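Local structure of luciferase-like enzymeAMP-CoA-ligase (Zophobas atratus, 4W8O) at residues F23-C28 / F169-T174; R57-L62 / S91-K96; H12-K17 / I205-F210; S80-I85 / G154-M159. The protein probably activates carboxylic acids with ATP and passes them to coenzyme A, as in AMP-forming ligases of the ANL superfamily to which beetle luciferases belong. One frame throughout, in Å; residues are numbered along the deposited sequence.

Contact 1 of 4, residues F23-C28 / F169-T174; sequences FLFECC and FKPSKT
Phe25 and Pro171 meet where helix 20-30 of the AMP-binding fold is met by the irregular loop that leads into strand 179-184, and the pair is a clear case of a CH-pi contact between a proline and an aromatic ring. Pro171 CD sits almost over the middle of the Phe25 ring, 3.7 Å from the centroid and only 11° off the ring normal. Beside it Pro171 CG lies 3.6 Å from Phe25 CG and reaches back as far as CB, so that two methylenes of the pyrrolidine ring cover the base and centre of the same face. The phenyl is presented to the loop because CG stands anti to the backbone N (chi1 -164°), which throws the ring outward from the helix.

Around this tight centre the fit relaxes. Lys170 runs across Phe25 at about a right angle, and its NZ stays 4.1 Å from Phe25 CE2; its ion pair with Glu29 is long and weak. Lys170 is exposed, so this is the more open side of the contact, whereas the buried side is closed by other aromatic groups: Tyr92 meets Phe25 edge-to-face, and Phe169 reaches on to Thr56 and Leu60 of helix 48-64. Farther along the loop, Lys173 forms a salt bridge with Glu22, a second tie to helix 20-30. Phe169 touches Phe25 through its own rim, with Phe25 CE1 close to the plane of the Phe169 ring and 4.2 Å from Phe169 CD2, while the carbonyl oxygen Phe169 O comes to 3.7 Å from Phe25 CZ.

Contact 2 of 4, residues R57-L62 / S91-K96; sequences RVALNL and SYLGAK
Leu93 lays its CD1 methyl against helix 48-64, over the backbone between Ala59 and Leu62. That one carbon lies 3.6 Å from Ala59 O and 3.8 Å from Leu62 CB, spanning most of a helical turn. It gets there because CG is anti to the carbonyl carbon (chi1 -56°) and the chain beyond is extended (chi2 180°), which carries CD1 to the far end of the side chain. Ala59 points its CB to the rim of the Tyr92 ring, 4.0 Å from Tyr92 CD2 and close to the ring plane.

The two segments belong to neighbouring helices of the AMP-binding fold, and the second is ending here: Gly94, with its positive phi, closes helix 85-92 in a Schellman motif and turns the chain toward strand 96-99. Leu93 thus packs from the helix terminus itself. All four touching residues are buried and the contact between them is apolar, but the phenol of Tyr92 reaches past it to hydrogen-bond Ser55 OG, one turn earlier on helix 48-64. Phe169 covers Ala59 from the loop after helix 156-159, and Leu93 also touches Gln63, the residue that follows Leu62.

Contact 3 of 4, residues H12-K17 / I205-F210; sequences HPNFDK and IVETSF
The irregular loop between strand 6-7 and helix 20-30 is tied to helix 199-211 chiefly through the carboxylate of Glu207, which binds two successive backbone N-H groups, those of Asn14 and Phe15. Asn14 N donates to Glu207 OE2 in a nearly straight bond (176°) that uses the syn lone pair; the modelled separation of 2.5 Å is unusually short and its exact value doubtful. Phe15 N gives a longer bond of 3.1 Å to Glu207 OE1, bent to 151° and arriving from above the carboxylate plane. Two donors on two different oxygens restrict the turning of the carboxylate.

In terms of the fold, a helix side chain, extended beyond CG, supplies acceptors to consecutive amides of a loop that has no regular secondary structure of its own. The carboxylate is gripped further by Gln204 NE2, one turn earlier on the same helix, at OE1, and by a water that donates to Glu207 OE2 at 2.9 Å and accepts from Asn14 ND2. Phe15 crosses the glutamate at about a right angle, its CD2 3.6 Å from Glu207 CD and the two planes 60° apart. An alanine here is likely to leave the amides of Asn14 and Phe15 without their acceptors and let the loop shift from the helix. The Phe15 ring also touches Leu239 and meets Phe23 edge-to-face.

Contact 4 of 4, residues S80-I85 / G154-M159; sequences SLDNSI and GTFAEM
An acidic residue makes a CH-pi contact here: Asp82 CB lies over one face of Phe156, 4.2 Å from the ring centroid and 29° off the normal. The carboxylate hangs past the rim of the ring, its plane 31° from that of the phenyl, with Asp82 CG 3.4 Å from Phe156 CE2. Asp82 OD1 is paired in a salt bridge with Arg54 NH1, and Arg54 also touches Phe156.

Ile85 adds a branched carbon at the far end of the ring, its CB 3.9 Å from Phe156 CZ and the two side chains nearly at right angles. Phe156 reaches both because its CG is anti to the backbone N (chi1 169°), sending the ring away from the helix start toward the loop. With a serine in its place, Asp82 CB and Ile85 CB would probably lose their shared ring and a gap would open between loop and helix.

Each segment has its own local bonds: Ser80 OG accepts from Asp82 N in an ST turn, a type I turn runs from Asp82 to Ile85, and Thr155 and Glu158 form the capping box that starts helix 156-159, just after edge strand 154-155 of the eight-stranded mixed sheet.

Contact 2 shares its side of the chain's centre with contact 1 and with contact 4, and helix 48-64 connects the three: it carries segment 57-62 and touches side chains of the other two. Contacts 1 and 2 have centres about 10 Å apart and meet directly, Ser172 N lying 2.8 Å from Tyr92 O; contacts 2 and 4, about 13 Å apart, meet where Asn61 ND2 comes 2.6 Å from Met159 O. Contact 3, centred about 29 Å from contact 4, reaches contact 1 through Phe15 and Phe23. Along the chain contact 3 spans the others and contact 1 encloses 2 and 4, whose segments alternate; contacts 1, 2 and 4 thus gather sequence-distant residues within the AMP-binding region.

Contact 1 of 4, residues F23-C28 / F169-T174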
loop_
_atom_site.group_PDB
_atom_site.type_symbol
_atom_site.label_atom_id
_atom_site.label_comp_id
_atom_site.label_asym_id
_atom_site.label_seq_id
_atom_site.Cartn_x
_atom_site.Cartn_y
_atom_site.Cartn_z
ATOM N N PHE A 23 -14.988 2.034 -6.812
ATOM C CA PHE A 23 -13.784 1.839 -7.610
ATOM C C PHE A 23 -13.506 0.353 -7.829
ATOM O O PHE A 23 -13.457 -0.113 -8.959
ATOM C CB PHE A 23 -12.587 2.504 -6.932
ATOM C CG PHE A 23 -11.268 2.170 -7.567
ATOM C CD1 PHE A 23 -10.875 2.786 -8.750
ATOM C CD2 PHE A 23 -10.405 1.256 -6.968
ATOM C CE1 PHE A 23 -9.660 2.483 -9.335
ATOM C CE2 PHE A 23 -9.183 0.958 -7.548
ATOM C CZ PHE A 23 -8.816 1.568 -8.737
ATOM N N LEU A 24 -13.347 -0.388 -6.742
ATOM C CA LEU A 24 -12.989 -1.800 -6.832
ATOM C C LEU A 24 -14.024 -2.599 -7.630
ATOM O O LEU A 24 -13.670 -3.459 -8.439
ATOM C CB LEU A 24 -12.835 -2.398 -5.435
ATOM C CG LEU A 24 -11.691 -1.850 -4.577
ATOM C CD1 LEU A 24 -11.863 -2.283 -3.133
ATOM C CD2 LEU A 24 -10.334 -2.292 -5.103
ATOM N N PHE A 25 -15.300 -2.298 -7.385
ATOM C CA PHE A 25 -16.437 -2.940 -8.062
ATOM C C PHE A 25 -16.383 -2.696 -9.572
ATOM O O PHE A 25 -16.448 -3.638 -10.369
ATOM C CB PHE A 25 -17.748 -2.385 -7.487
ATOM C CG PHE A 25 -18.968 -3.203 -7.816
ATOM C CD1 PHE A 25 -19.373 -4.237 -6.980
ATOM C CD2 PHE A 25 -19.736 -2.910 -8.933
ATOM C CE1 PHE A 25 -20.505 -4.988 -7.273
ATOM C CE2 PHE A 25 -20.875 -3.645 -9.222
ATOM C CZ PHE A 25 -21.262 -4.685 -8.392
ATOM N N GLU A 26 -16.243 -1.425 -9.950
ATOM C CA GLU A 26 -16.135 -1.033 -11.360
ATOM C C GLU A 26 -14.945 -1.705 -12.047
ATOM O O GLU A 26 -15.066 -2.169 -13.183
ATOM C CB GLU A 26 -16.012 0.489 -11.474
ATOM C CG GLU A 26 -15.796 1.012 -12.889
ATOM C CD GLU A 26 -15.399 2.485 -12.930
ATOM O OE1 GLU A 26 -15.612 3.207 -11.928
ATOM O OE2 GLU A 26 -14.868 2.920 -13.975
ATOM N N CYS A 27 -13.801 -1.754 -11.357
ATOM C CA CYS A 27 -12.616 -2.415 -11.897
ATOM C C CYS A 27 -12.897 -3.891 -12.168
ATOM O O CYS A 27 -12.540 -4.404 -13.222
ATOM C CB CYS A 27 -11.422 -2.262 -10.950
ATOM S SG CYS A 27 -10.723 -0.599 -10.928
ATOM N N CYS A 28 -13.559 -4.562 -11.227
ATOM C CA CYS A 28 -13.947 -5.961 -11.414
ATOM C C CYS A 28 -14.799 -6.171 -12.674
ATOM O O CYS A 28 -14.540 -7.099 -13.435
ATOM C CB CYS A 28 -14.683 -6.507 -10.182
ATOM S SG CYS A 28 -13.612 -6.924 -8.775
ATOM N N PHE A 169 -27.078 -6.260 -6.306
ATOM C CA PHE A 169 -26.214 -5.567 -5.353
ATOM C C PHE A 169 -25.350 -4.517 -6.032
ATOM O O PHE A 169 -24.752 -4.762 -7.082
ATOM C CB PHE A 169 -25.325 -6.534 -4.583
ATOM C CG PHE A 169 -24.365 -5.847 -3.651
ATOM C CD1 PHE A 169 -24.788 -5.400 -2.407
ATOM C CD2 PHE A 169 -23.044 -5.632 -4.024
ATOM C CE1 PHE A 169 -23.915 -4.761 -1.552
ATOM C CE2 PHE A 169 -22.161 -4.992 -3.167
ATOM C CZ PHE A 169 -22.597 -4.556 -1.933
ATOM N N LYS A 170 -25.314 -3.338 -5.423
ATOM C CA LYS A 170 -24.403 -2.281 -5.824
ATOM C C LYS A 170 -23.735 -1.732 -4.563
ATOM O O LYS A 170 -24.348 -1.706 -3.490
ATOM C CB LYS A 170 -25.150 -1.156 -6.553
ATOM C CG LYS A 170 -25.730 -1.542 -7.915
ATOM C CD LYS A 170 -24.637 -1.846 -8.936
ATOM C CE LYS A 170 -25.176 -1.956 -10.357
ATOM N NZ LYS A 170 -24.064 -2.212 -11.320
ATOM N N PRO A 171 -22.468 -1.305 -4.678
ATOM C CA PRO A 171 -21.837 -0.656 -3.527
ATOM C C PRO A 171 -22.663 0.523 -3.014
ATOM O O PRO A 171 -23.281 1.237 -3.802
ATOM C CB PRO A 171 -20.499 -0.174 -4.084
ATOM C CG PRO A 171 -20.208 -1.092 -5.217
ATOM C CD PRO A 171 -21.539 -1.455 -5.811
ATOM N N SER A 172 -22.667 0.713 -1.701
ATOM C CA SER A 172 -23.428 1.785 -1.073
ATOM C C SER A 172 -22.914 3.145 -1.505
ATOM O O SER A 172 -21.710 3.345 -1.639
ATOM C CB SER A 172 -23.319 1.688 0.447
ATOM O OG SER A 172 -23.721 0.411 0.904
ATOM N N LYS A 173 -23.834 4.074 -1.732
ATOM C CA LYS A 173 -23.470 5.469 -1.906
ATOM C C LYS A 173 -22.978 5.974 -0.561
ATOM O O LYS A 173 -23.534 5.611 0.473
ATOM C CB LYS A 173 -24.675 6.282 -2.389
ATOM C CG LYS A 173 -25.084 5.950 -3.818
ATOM C CD LYS A 173 -23.992 6.379 -4.784
ATOM C CE LYS A 173 -24.328 6.052 -6.222
ATOM N NZ LYS A 173 -23.159 6.413 -7.075
ATOM N N THR A 174 -21.909 6.762 -0.570
ATOM C CA THR A 174 -21.363 7.306 0.672
ATOM C C THR A 174 -20.727 8.670 0.421
ATOM O O THR A 174 -20.719 9.165 -0.705
ATOM C CB THR A 174 -20.368 6.321 1.336
ATOM O OG1 THR A 174 -19.968 6.818 2.628
ATOM C CG2 THR A 174 -19.137 6.092 0.454
#

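Contact 2 of 4, residues R57-L62 / S91-K96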
loop_
_atom_site.group_PDB
_atom_site.type_symbol
_atom_site.label_atom_id
_atom_site.label_comp_id
_atom_site.label_asym_id
_atom_site.label_seq_id
_atom_site.Cartn_x
_atom_site.Cartn_y
_atom_site.Cartn_z
ATOM N N ARG A 57 -20.935 -11.545 -2.247
ATOM C CA ARG A 57 -21.581 -12.434 -1.285
ATOM C C ARG A 57 -21.175 -12.125 0.147
ATOM O O ARG A 57 -22.024 -12.094 1.037
ATOM C CB ARG A 57 -21.280 -13.895 -1.615
ATOM C CG ARG A 57 -22.014 -14.392 -2.841
ATOM C CD ARG A 57 -21.514 -15.757 -3.252
ATOM N NE ARG A 57 -22.121 -16.210 -4.493
ATOM C CZ ARG A 57 -21.813 -17.352 -5.096
ATOM N NH1 ARG A 57 -20.892 -18.160 -4.585
ATOM N NH2 ARG A 57 -22.424 -17.685 -6.225
ATOM N N VAL A 58 -19.884 -11.876 0.367
ATOM C CA VAL A 58 -19.414 -11.460 1.683
ATOM C C VAL A 58 -20.082 -10.152 2.112
ATOM O O VAL A 58 -20.509 -10.031 3.259
ATOM C CB VAL A 58 -17.877 -11.331 1.734
ATOM C CG1 VAL A 58 -17.423 -10.729 3.053
ATOM C CG2 VAL A 58 -17.221 -12.693 1.547
ATOM N N ALA A 59 -20.175 -9.190 1.192
ATOM C CA ALA A 59 -20.795 -7.888 1.476
ATOM C C ALA A 59 -22.257 -8.015 1.895
ATOM O O ALA A 59 -22.689 -7.391 2.872
ATOM C CB ALA A 59 -20.689 -6.967 0.267
ATOM N N LEU A 60 -23.016 -8.811 1.147
ATOM C CA LEU A 60 -24.434 -9.023 1.457
ATOM C C LEU A 60 -24.598 -9.644 2.842
ATOM O O LEU A 60 -25.518 -9.300 3.566
ATOM C CB LEU A 60 -25.118 -9.892 0.392
ATOM C CG LEU A 60 -25.362 -9.192 -0.945
ATOM C CD1 LEU A 60 -25.673 -10.219 -2.024
ATOM C CD2 LEU A 60 -26.491 -8.173 -0.837
ATOM N N ASN A 61 -23.695 -10.542 3.218
ATOM C CA ASN A 61 -23.740 -11.124 4.552
ATOM C C ASN A 61 -23.302 -10.126 5.627
ATOM O O ASN A 61 -23.903 -10.067 6.697
ATOM C CB ASN A 61 -22.913 -12.411 4.605
ATOM C CG ASN A 61 -23.603 -13.564 3.904
ATOM O OD1 ASN A 61 -24.815 -13.748 4.048
ATOM N ND2 ASN A 61 -22.844 -14.343 3.140
ATOM N N LEU A 62 -22.271 -9.336 5.344
ATOM C CA LEU A 62 -21.860 -8.266 6.266
ATOM C C LEU A 62 -23.010 -7.281 6.536
ATOM O O LEU A 62 -23.177 -6.796 7.655
ATOM C CB LEU A 62 -20.638 -7.516 5.726
ATOM C CG LEU A 62 -19.277 -8.210 5.858
ATOM C CD1 LEU A 62 -18.218 -7.426 5.101
ATOM C CD2 LEU A 62 -18.869 -8.382 7.312
ATOM N N SER A 91 -15.435 -2.538 1.871
ATOM C CA SER A 91 -15.349 -1.306 1.096
ATOM C C SER A 91 -16.591 -1.056 0.240
ATOM O O SER A 91 -16.976 0.091 0.063
ATOM C CB SER A 91 -14.092 -1.304 0.229
ATOM O OG SER A 91 -12.941 -1.246 1.053
ATOM N N TYR A 92 -17.217 -2.113 -0.280
ATOM C CA TYR A 92 -18.485 -1.968 -1.026
ATOM C C TYR A 92 -19.553 -1.291 -0.172
ATOM O O TYR A 92 -20.386 -0.545 -0.685
ATOM C CB TYR A 92 -19.055 -3.314 -1.494
ATOM C CG TYR A 92 -18.269 -4.082 -2.539
ATOM C CD1 TYR A 92 -17.335 -3.456 -3.366
ATOM C CD2 TYR A 92 -18.513 -5.443 -2.742
ATOM C CE1 TYR A 92 -16.641 -4.169 -4.331
ATOM C CE2 TYR A 92 -17.826 -6.166 -3.706
ATOM C CZ TYR A 92 -16.887 -5.530 -4.496
ATOM O OH TYR A 92 -16.198 -6.233 -5.456
ATOM N N LEU A 93 -19.527 -1.562 1.127
ATOM C CA LEU A 93 -20.491 -0.984 2.066
ATOM C C LEU A 93 -20.060 0.372 2.613
ATOM O O LEU A 93 -20.776 0.974 3.419
ATOM C CB LEU A 93 -20.732 -1.953 3.219
ATOM C CG LEU A 93 -21.192 -3.344 2.788
ATOM C CD1 LEU A 93 -21.392 -4.221 4.009
ATOM C CD2 LEU A 93 -22.474 -3.269 1.962
ATOM N N GLY A 94 -18.904 0.864 2.169
ATOM C CA GLY A 94 -18.379 2.137 2.632
ATOM C C GLY A 94 -17.780 2.092 4.034
ATOM O O GLY A 94 -17.481 3.140 4.607
ATOM N N ALA A 95 -17.605 0.895 4.594
ATOM C CA ALA A 95 -17.007 0.754 5.923
ATOM C C ALA A 95 -15.498 1.063 5.863
ATOM O O ALA A 95 -14.868 0.977 4.797
ATOM C CB ALA A 95 -17.254 -0.643 6.483
ATOM N N LYS A 96 -14.944 1.442 7.007
ATOM C CA LYS A 96 -13.527 1.766 7.124
ATOM C C LYS A 96 -12.761 0.457 7.264
ATOM O O LYS A 96 -13.113 -0.367 8.113
ATOM C CB LYS A 96 -13.275 2.639 8.363
ATOM C CG LYS A 96 -13.832 4.055 8.277
ATOM C CD LYS A 96 -15.245 4.203 8.815
ATOM C CE LYS A 96 -15.849 5.549 8.424
ATOM N NZ LYS A 96 -16.356 5.582 7.018
#

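Contact 3 of 4, residues H12-K17 / I205-F210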
loop_
_atom_site.group_PDB
_atom_site.type_symbol
_atom_site.label_atom_id
_atom_site.label_comp_id
_atom_site.label_asym_id
_atom_site.label_seq_id
_atom_site.Cartn_x
_atom_site.Cartn_y
_atom_site.Cartn_z
ATOM N N HIS A 12 -5.059 14.307 -15.270
ATOM C CA HIS A 12 -6.475 14.550 -15.062
ATOM C C HIS A 12 -7.039 13.396 -14.230
ATOM O O HIS A 12 -7.115 12.275 -14.723
ATOM C CB HIS A 12 -7.199 14.643 -16.405
ATOM C CG HIS A 12 -8.686 14.705 -16.273
ATOM N ND1 HIS A 12 -9.362 15.879 -16.018
ATOM C CD2 HIS A 12 -9.626 13.731 -16.319
ATOM C CE1 HIS A 12 -10.656 15.629 -15.929
ATOM N NE2 HIS A 12 -10.842 14.332 -16.104
ATOM N N PRO A 13 -7.415 13.654 -12.961
ATOM C CA PRO A 13 -7.888 12.522 -12.153
ATOM C C PRO A 13 -9.197 11.935 -12.660
ATOM O O PRO A 13 -10.122 12.681 -12.956
ATOM C CB PRO A 13 -8.064 13.136 -10.752
ATOM C CG PRO A 13 -7.148 14.319 -10.739
ATOM C CD PRO A 13 -7.250 14.867 -12.141
ATOM N N ASN A 14 -9.256 10.612 -12.791
ATOM C CA ASN A 14 -10.480 9.919 -13.188
ATOM C C ASN A 14 -11.202 9.221 -12.039
ATOM O O ASN A 14 -12.341 8.789 -12.201
ATOM C CB ASN A 14 -10.177 8.900 -14.289
ATOM C CG ASN A 14 -9.851 9.558 -15.613
ATOM O OD1 ASN A 14 -10.565 10.453 -16.062
ATOM N ND2 ASN A 14 -8.773 9.115 -16.249
ATOM N N PHE A 15 -10.560 9.115 -10.882
ATOM C CA PHE A 15 -11.160 8.405 -9.750
ATOM C C PHE A 15 -11.277 9.308 -8.517
ATOM O O PHE A 15 -10.918 8.919 -7.393
ATOM C CB PHE A 15 -10.340 7.159 -9.449
ATOM C CG PHE A 15 -10.186 6.240 -10.631
ATOM C CD1 PHE A 15 -11.278 5.549 -11.132
ATOM C CD2 PHE A 15 -8.959 6.077 -11.246
ATOM C CE1 PHE A 15 -11.150 4.703 -12.222
ATOM C CE2 PHE A 15 -8.822 5.235 -12.337
ATOM C CZ PHE A 15 -9.919 4.543 -12.825
ATOM N N ASP A 16 -11.795 10.515 -8.737
ATOM C CA ASP A 16 -11.908 11.522 -7.674
ATOM C C ASP A 16 -13.345 11.834 -7.265
ATOM O O ASP A 16 -13.567 12.709 -6.432
ATOM C CB ASP A 16 -11.180 12.810 -8.074
ATOM C CG ASP A 16 -11.748 13.453 -9.338
ATOM O OD1 ASP A 16 -12.379 12.749 -10.158
ATOM O OD2 ASP A 16 -11.550 14.671 -9.506
ATOM N N LYS A 17 -14.312 11.099 -7.811
ATOM C CA LYS A 17 -15.723 11.333 -7.508
ATOM C C LYS A 17 -16.443 10.075 -7.015
ATOM O O LYS A 17 -17.673 10.025 -6.995
ATOM C CB LYS A 17 -16.431 11.896 -8.747
ATOM C CG LYS A 17 -15.877 13.242 -9.189
ATOM C CD LYS A 17 -16.557 13.738 -10.454
ATOM C CE LYS A 17 -16.027 15.101 -10.892
ATOM N NZ LYS A 17 -14.570 15.060 -11.216
ATOM N N ILE A 205 -3.695 8.333 -3.951
ATOM C CA ILE A 205 -2.464 7.568 -3.755
ATOM C C ILE A 205 -2.331 6.571 -4.912
ATOM O O ILE A 205 -1.260 6.425 -5.503
ATOM C CB ILE A 205 -2.439 6.802 -2.415
ATOM C CG1 ILE A 205 -2.323 7.792 -1.256
ATOM C CG2 ILE A 205 -1.278 5.808 -2.401
ATOM C CD1 ILE A 205 -2.517 7.186 0.117
ATOM N N VAL A 206 -3.436 5.893 -5.213
ATOM C CA VAL A 206 -3.477 4.879 -6.252
ATOM C C VAL A 206 -3.293 5.501 -7.644
ATOM O O VAL A 206 -2.495 5.018 -8.442
ATOM C CB VAL A 206 -4.808 4.089 -6.212
ATOM C CG1 VAL A 206 -4.936 3.184 -7.425
ATOM C CG2 VAL A 206 -4.909 3.281 -4.921
ATOM N N GLU A 207 -4.027 6.575 -7.921
ATOM C CA GLU A 207 -3.983 7.191 -9.238
ATOM C C GLU A 207 -2.639 7.880 -9.499
ATOM O O GLU A 207 -2.109 7.796 -10.607
ATOM C CB GLU A 207 -5.156 8.163 -9.427
ATOM C CG GLU A 207 -5.662 8.163 -10.853
ATOM C CD GLU A 207 -6.898 9.015 -11.070
ATOM O OE1 GLU A 207 -7.561 9.434 -10.094
ATOM O OE2 GLU A 207 -7.206 9.252 -12.247
ATOM N N THR A 208 -2.084 8.534 -8.478
ATOM C CA THR A 208 -0.774 9.169 -8.593
ATOM C C THR A 208 0.302 8.128 -8.900
ATOM O O THR A 208 1.171 8.364 -9.739
ATOM C CB THR A 208 -0.409 9.950 -7.309
ATOM O OG1 THR A 208 -1.319 11.048 -7.149
ATOM C CG2 THR A 208 1.030 10.476 -7.349
ATOM N N SER A 209 0.230 6.973 -8.244
ATOM C CA SER A 209 1.181 5.890 -8.508
ATOM C C SER A 209 1.085 5.369 -9.962
ATOM O O SER A 209 2.098 5.014 -10.568
ATOM C CB SER A 209 1.042 4.751 -7.470
ATOM O OG SER A 209 -0.085 3.916 -7.693
ATOM N N PHE A 210 -0.122 5.349 -10.521
ATOM C CA PHE A 210 -0.310 4.987 -11.924
ATOM C C PHE A 210 0.392 5.969 -12.873
ATOM O O PHE A 210 1.075 5.549 -13.808
ATOM C CB PHE A 210 -1.800 4.898 -12.265
ATOM C CG PHE A 210 -2.077 4.669 -13.724
ATOM C CD1 PHE A 210 -1.945 3.407 -14.277
ATOM C CD2 PHE A 210 -2.467 5.719 -14.545
ATOM C CE1 PHE A 210 -2.190 3.191 -15.624
ATOM C CE2 PHE A 210 -2.718 5.513 -15.893
ATOM C CZ PHE A 210 -2.584 4.244 -16.431
HETATM O O HOH W 1 -6.533 7.768 -14.696
#

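Contact 4 of 4, residues S80-I85 / G154-M159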
loop_
_atom_site.group_PDB
_atom_site.type_symbol
_atom_site.label_atom_id
_atom_site.label_comp_id
_atom_site.label_asym_id
_atom_site.label_seq_id
_atom_site.Cartn_x
_atom_site.Cartn_y
_atom_site.Cartn_z
ATOM N N SER A 80 -3.145 -14.159 1.088
ATOM C CA SER A 80 -3.724 -15.407 0.581
ATOM C C SER A 80 -4.730 -15.031 -0.494
ATOM O O SER A 80 -4.952 -13.854 -0.741
ATOM C CB SER A 80 -4.424 -16.178 1.701
ATOM O OG SER A 80 -5.635 -15.528 2.074
ATOM N N LEU A 81 -5.349 -16.018 -1.131
ATOM C CA LEU A 81 -6.419 -15.721 -2.083
ATOM C C LEU A 81 -7.704 -15.233 -1.402
ATOM O O LEU A 81 -8.624 -14.776 -2.085
ATOM C CB LEU A 81 -6.722 -16.935 -2.964
ATOM C CG LEU A 81 -5.640 -17.344 -3.966
ATOM C CD1 LEU A 81 -6.122 -18.574 -4.704
ATOM C CD2 LEU A 81 -5.311 -16.237 -4.957
ATOM N N ASP A 82 -7.775 -15.311 -0.071
ATOM C CA ASP A 82 -8.980 -14.889 0.647
ATOM C C ASP A 82 -8.844 -13.591 1.449
ATOM O O ASP A 82 -9.859 -12.949 1.734
ATOM C CB ASP A 82 -9.445 -16.002 1.585
ATOM C CG ASP A 82 -9.846 -17.272 0.845
ATOM O OD1 ASP A 82 -10.137 -17.218 -0.364
ATOM O OD2 ASP A 82 -9.859 -18.333 1.477
ATOM N N ASN A 83 -7.623 -13.196 1.818
ATOM C CA ASN A 83 -7.475 -12.137 2.814
ATOM C C ASN A 83 -8.020 -10.773 2.377
ATOM O O ASN A 83 -8.499 -10.010 3.215
ATOM C CB ASN A 83 -6.031 -12.011 3.316
ATOM C CG ASN A 83 -5.131 -11.293 2.344
ATOM O OD1 ASN A 83 -4.926 -11.752 1.228
ATOM N ND2 ASN A 83 -4.560 -10.173 2.774
ATOM N N SER A 84 -7.966 -10.477 1.081
ATOM C CA SER A 84 -8.506 -9.212 0.578
ATOM C C SER A 84 -10.018 -9.252 0.261
ATOM O O SER A 84 -10.642 -8.203 0.093
ATOM C CB SER A 84 -7.708 -8.726 -0.644
ATOM O OG SER A 84 -7.941 -9.549 -1.769
ATOM N N ILE A 85 -10.618 -10.439 0.194
ATOM C CA ILE A 85 -12.034 -10.550 -0.217
ATOM C C ILE A 85 -12.989 -9.798 0.720
ATOM O O ILE A 85 -13.823 -9.021 0.250
ATOM C CB ILE A 85 -12.490 -12.027 -0.366
ATOM C CG1 ILE A 85 -11.630 -12.769 -1.399
ATOM C CG2 ILE A 85 -13.962 -12.108 -0.750
ATOM C CD1 ILE A 85 -11.546 -12.101 -2.760
ATOM N N GLY A 154 -17.194 -17.247 13.977
ATOM C CA GLY A 154 -17.641 -17.409 12.595
ATOM C C GLY A 154 -16.463 -17.677 11.676
ATOM O O GLY A 154 -15.313 -17.499 12.063
ATOM N N THR A 155 -16.756 -18.112 10.457
ATOM C CA THR A 155 -15.713 -18.455 9.489
ATOM C C THR A 155 -15.901 -17.679 8.200
ATOM O O THR A 155 -17.012 -17.251 7.880
ATOM C CB THR A 155 -15.740 -19.952 9.145
ATOM O OG1 THR A 155 -16.979 -20.270 8.498
ATOM C CG2 THR A 155 -15.603 -20.787 10.394
ATOM N N PHE A 156 -14.812 -17.514 7.459
ATOM C CA PHE A 156 -14.853 -16.841 6.169
ATOM C C PHE A 156 -15.728 -17.609 5.176
ATOM O O PHE A 156 -16.493 -17.013 4.420
ATOM C CB PHE A 156 -13.436 -16.662 5.607
ATOM C CG PHE A 156 -13.409 -16.209 4.176
ATOM C CD1 PHE A 156 -13.726 -14.899 3.843
ATOM C CD2 PHE A 156 -13.089 -17.095 3.160
ATOM C CE1 PHE A 156 -13.714 -14.480 2.520
ATOM C CE2 PHE A 156 -13.074 -16.684 1.839
ATOM C CZ PHE A 156 -13.382 -15.371 1.518
ATOM N N ALA A 157 -15.607 -18.932 5.187
ATOM C CA ALA A 157 -16.410 -19.801 4.323
ATOM C C ALA A 157 -17.915 -19.568 4.499
ATOM O O ALA A 157 -18.666 -19.604 3.522
ATOM C CB ALA A 157 -16.069 -21.260 4.585
ATOM N N GLU A 158 -18.348 -19.328 5.737
ATOM C CA GLU A 158 -19.746 -18.978 6.017
ATOM C C GLU A 158 -20.148 -17.646 5.389
ATOM O O GLU A 158 -21.272 -17.510 4.895
ATOM C CB GLU A 158 -20.001 -18.914 7.521
ATOM C CG GLU A 158 -20.168 -20.278 8.163
ATOM C CD GLU A 158 -19.949 -20.274 9.667
ATOM O OE1 GLU A 158 -19.866 -19.191 10.287
ATOM O OE2 GLU A 158 -19.862 -21.379 10.231
ATOM N N MET A 159 -19.242 -16.667 5.423
ATOM C CA MET A 159 -19.509 -15.341 4.849
ATOM C C MET A 159 -19.631 -15.356 3.315
ATOM O O MET A 159 -20.228 -14.446 2.740
ATOM C CB MET A 159 -18.424 -14.329 5.271
ATOM C CG MET A 159 -18.372 -14.000 6.755
ATOM S SD MET A 159 -19.917 -13.312 7.400
ATOM C CE MET A 159 -19.897 -11.696 6.626
#